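Local coordinates for protein Mannose/sialic acid-binding lectin (Polygonatum cyrtonema, PDB 3A0E) that probably binds carbohydrates, mannose among them, as a bulb-type lectin, at residues 5-10 with 57-62. Sequence-based numbering, arbitrary orientation.
Sequences SSPNSL and LHNNGN. With SO4 (sulfate ion), chain D.
Ser6 and Asn59 make the side-chain hydrogen bond of this contact: Ser6 OG donates to Asn59 OD1 at 2.7 Å, in the carbonyl plane, with a C=O...O angle of 147°. Ser6 OG lies between its own backbone N and carbonyl carbon (chi1 66°), which turns the hydroxyl to the Asn59 amide; the same oxygen also bonds to the backbone N of Tyr85. The other end of that amide faces a sulfate ion that probably came from the crystallising solution: Asn59 ND2 donates to sulfate O4 over 3.1 Å, and His84 NE2 holds the ion as well. The two bonds are consistent with one orientation of the amide, OD1 toward Ser6 and ND2 toward the sulfate. One backbone bond joins the segments, a weak one from Leu57 N to Asn8 O (3.3 Å).

Van der Waals and CH...O contacts accompany these bonds. Pro7, preceded by a cis peptide bond, sets its ring obliquely against the Asn59 amide, its CB 3.6 Å from Asn59 ND2. Leu57 CG meets Ser6 CB at 3.9 Å. The carbonyl of Leu57, buried without a conventional hydrogen-bond partner, receives CA-H groups from two successive residues: Pro7 CA stands 3.1 Å from Leu57 O, and Ser6 CA is only slightly farther.

Within 57-62, a type I turn from His58 to Gly61 and an Asx turn, in which Asn60 OD1 accepts from Asn62 N, shape the loop that presents Asn59.

In this bulb-type lectin domain, the link from strand 3-5 of a three-stranded antiparallel sheet to strand 9-10, an outer strand, within this chain, of a four-stranded one, meets the hairpin loop between strands 54-57 and 63-66. A bound mannose lies about 6 Å from the Ser6 side chain. Leu57 also packs on Leu87 of strand 86-89.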
ATOM      1  N   SER A   5      -0.499  -1.031  -7.262  1.00 13.99           N
ATOM      2  CA  SER A   5      -1.691  -1.867  -7.284  1.00 15.18           C
ATOM      3  C   SER A   5      -1.855  -2.591  -8.615  1.00 14.67           C
ATOM      4  O   SER A   5      -1.637  -2.011  -9.680  1.00 15.89           O
ATOM      5  CB  SER A   5      -2.931  -1.011  -7.005  1.00 15.70           C
ATOM      6  OG  SER A   5      -2.847  -0.405  -5.726  1.00 16.22           O
ATOM      7  N   SER A   6      -2.237  -3.863  -8.552  1.00 14.53           N
ATOM      8  CA  SER A   6      -2.441  -4.648  -9.767  1.00 13.63           C
ATOM      9  C   SER A   6      -3.563  -3.989 -10.562  1.00 14.76           C
ATOM     10  O   SER A   6      -4.464  -3.374  -9.985  1.00 13.70           O
ATOM     11  CB  SER A   6      -2.826  -6.093  -9.419  1.00 13.39           C
ATOM     12  OG  SER A   6      -4.093  -6.152  -8.784  1.00 13.01           O
ATOM     13  N   PRO A   7      -3.535  -4.114 -11.897  1.00 14.70           N
ATOM     14  CA  PRO A   7      -2.538  -4.823 -12.706  1.00 14.27           C
ATOM     15  C   PRO A   7      -1.458  -3.882 -13.246  1.00 14.63           C
ATOM     16  O   PRO A   7      -0.848  -4.150 -14.284  1.00 15.52           O
ATOM     17  CB  PRO A   7      -3.386  -5.404 -13.824  1.00 14.34           C
ATOM     18  CG  PRO A   7      -4.317  -4.248 -14.116  1.00 17.27           C
ATOM     19  CD  PRO A   7      -4.691  -3.718 -12.725  1.00 16.90           C
ATOM     20  N   ASN A   8      -1.216  -2.790 -12.528  1.00 13.69           N
ATOM     21  CA  ASN A   8      -0.249  -1.786 -12.953  1.00 15.71           C
ATOM     22  C   ASN A   8       1.218  -2.176 -12.877  1.00 16.11           C
ATOM     23  O   ASN A   8       1.587  -3.164 -12.243  1.00 16.01           O
ATOM     24  CB  ASN A   8      -0.484  -0.494 -12.172  1.00 16.28           C
ATOM     25  CG  ASN A   8      -1.873   0.063 -12.401  1.00 21.04           C
ATOM     26  OD1 ASN A   8      -2.258   0.329 -13.538  1.00 24.62           O
ATOM     27  ND2 ASN A   8      -2.636   0.233 -11.325  1.00 20.60           N
ATOM     28  N   SER A   9       2.050  -1.374 -13.533  1.00 16.48           N
ATOM     29  CA  SER A   9       3.484  -1.618 -13.578  1.00 16.25           C
ATOM     30  C   SER A   9       4.309  -0.445 -13.074  1.00 16.46           C
ATOM     31  O   SER A   9       3.855   0.699 -13.070  1.00 16.54           O
ATOM     32  CB  SER A   9       3.925  -1.916 -15.019  1.00 17.31           C
ATOM     33  OG  SER A   9       3.338  -3.100 -15.522  1.00 17.76           O
ATOM     34  N   LEU A  10       5.525  -0.756 -12.643  1.00 16.26           N
ATOM     35  CA  LEU A  10       6.485   0.242 -12.199  1.00 17.68           C
ATOM     36  C   LEU A  10       7.444   0.204 -13.383  1.00 17.15           C
ATOM     37  O   LEU A  10       8.092  -0.814 -13.622  1.00 16.04           O
ATOM     38  CB  LEU A  10       7.194  -0.221 -10.921  1.00 16.86           C
ATOM     39  CG  LEU A  10       8.191   0.754 -10.287  1.00 19.28           C
ATOM     40  CD1 LEU A  10       7.487   2.057  -9.919  1.00 18.18           C
ATOM     41  CD2 LEU A  10       8.799   0.112  -9.048  1.00 19.34           C
ATOM     42  N   LEU A  57       2.578  -6.175 -11.215  1.00 14.59           N
ATOM     43  CA  LEU A  57       1.850  -6.967 -10.230  1.00 14.68           C
ATOM     44  C   LEU A  57       0.542  -7.322 -10.930  1.00 15.30           C
ATOM     45  O   LEU A  57      -0.203  -6.431 -11.349  1.00 14.55           O
ATOM     46  CB  LEU A  57       1.552  -6.155  -8.965  1.00 14.83           C
ATOM     47  CG  LEU A  57       0.728  -6.919  -7.921  1.00 14.94           C
ATOM     48  CD1 LEU A  57       1.482  -8.188  -7.510  1.00 14.80           C
ATOM     49  CD2 LEU A  57       0.458  -6.031  -6.708  1.00 13.28           C
ATOM     50  N   HIS A  58       0.269  -8.615 -11.061  1.00 14.19           N
ATOM     51  CA  HIS A  58      -0.932  -9.088 -11.741  1.00 15.79           C
ATOM     52  C   HIS A  58      -2.155  -9.203 -10.831  1.00 15.74           C
ATOM     53  O   HIS A  58      -2.026  -9.293  -9.609  1.00 15.05           O
ATOM     54  CB  HIS A  58      -0.632 -10.440 -12.393  1.00 15.87           C
ATOM     55  CG  HIS A  58       0.403 -10.365 -13.472  1.00 17.90           C
ATOM     56  ND1 HIS A  58       0.080 -10.181 -14.800  1.00 19.55           N
ATOM     57  CD2 HIS A  58       1.755 -10.393 -13.413  1.00 18.11           C
ATOM     58  CE1 HIS A  58       1.191 -10.100 -15.514  1.00 18.43           C
ATOM     59  NE2 HIS A  58       2.221 -10.225 -14.695  1.00 19.25           N
ATOM     60  N   ASN A  59      -3.339  -9.200 -11.439  1.00 15.00           N
ATOM     61  CA  ASN A  59      -4.580  -9.295 -10.683  1.00 16.16           C
ATOM     62  C   ASN A  59      -4.797 -10.641 -10.000  1.00 16.72           C
ATOM     63  O   ASN A  59      -5.839 -10.867  -9.387  1.00 17.93           O
ATOM     64  CB  ASN A  59      -5.784  -8.963 -11.573  1.00 16.78           C
ATOM     65  CG  ASN A  59      -5.883  -7.480 -11.884  1.00 18.60           C
ATOM     66  OD1 ASN A  59      -5.443  -6.641 -11.094  1.00 16.22           O
ATOM     67  ND2 ASN A  59      -6.476  -7.148 -13.028  1.00 15.79           N
ATOM     68  N   ASN A  60      -3.822 -11.538 -10.102  1.00 15.26           N
ATOM     69  CA  ASN A  60      -3.942 -12.828  -9.441  1.00 17.03           C
ATOM     70  C   ASN A  60      -2.875 -12.921  -8.351  1.00 15.99           C
ATOM     71  O   ASN A  60      -2.716 -13.954  -7.711  1.00 17.78           O
ATOM     72  CB  ASN A  60      -3.812 -13.981 -10.451  1.00 16.75           C
ATOM     73  CG  ASN A  60      -2.388 -14.198 -10.921  1.00 18.32           C
ATOM     74  OD1 ASN A  60      -1.581 -13.272 -10.943  1.00 15.67           O
ATOM     75  ND2 ASN A  60      -2.079 -15.433 -11.322  1.00 18.58           N
ATOM     76  N   GLY A  61      -2.148 -11.822  -8.148  1.00 16.56           N
ATOM     77  CA  GLY A  61      -1.122 -11.780  -7.115  1.00 15.13           C
ATOM     78  C   GLY A  61       0.310 -12.084  -7.524  1.00 15.26           C
ATOM     79  O   GLY A  61       1.217 -12.000  -6.695  1.00 15.67           O
ATOM     80  N   ASN A  62       0.532 -12.428  -8.787  1.00 14.62           N
ATOM     81  CA  ASN A  62       1.882 -12.741  -9.243  1.00 13.90           C
ATOM     82  C   ASN A  62       2.642 -11.467  -9.610  1.00 14.28           C
ATOM     83  O   ASN A  62       2.120 -10.601 -10.315  1.00 13.34           O
ATOM     84  CB  ASN A  62       1.825 -13.700 -10.443  1.00 13.50           C
ATOM     85  CG  ASN A  62       3.180 -14.309 -10.775  1.00 15.07           C
ATOM     86  OD1 ASN A  62       3.966 -14.621  -9.883  1.00 13.53           O
ATOM     87  ND2 ASN A  62       3.448 -14.500 -12.066  1.00 15.29           N
TER
HETATM   88  S   SO4 D 113      -9.291  -4.461 -13.866  1.00 39.23           S
HETATM   89  O1  SO4 D 113     -10.286  -4.898 -12.872  1.00 39.38           O
HETATM   90  O2  SO4 D 113      -9.287  -5.418 -14.987  1.00 39.42           O
HETATM   91  O3  SO4 D 113      -9.645  -3.117 -14.356  1.00 40.19           O
HETATM   92  O4  SO4 D 113      -7.952  -4.418 -13.250  1.00 35.86           O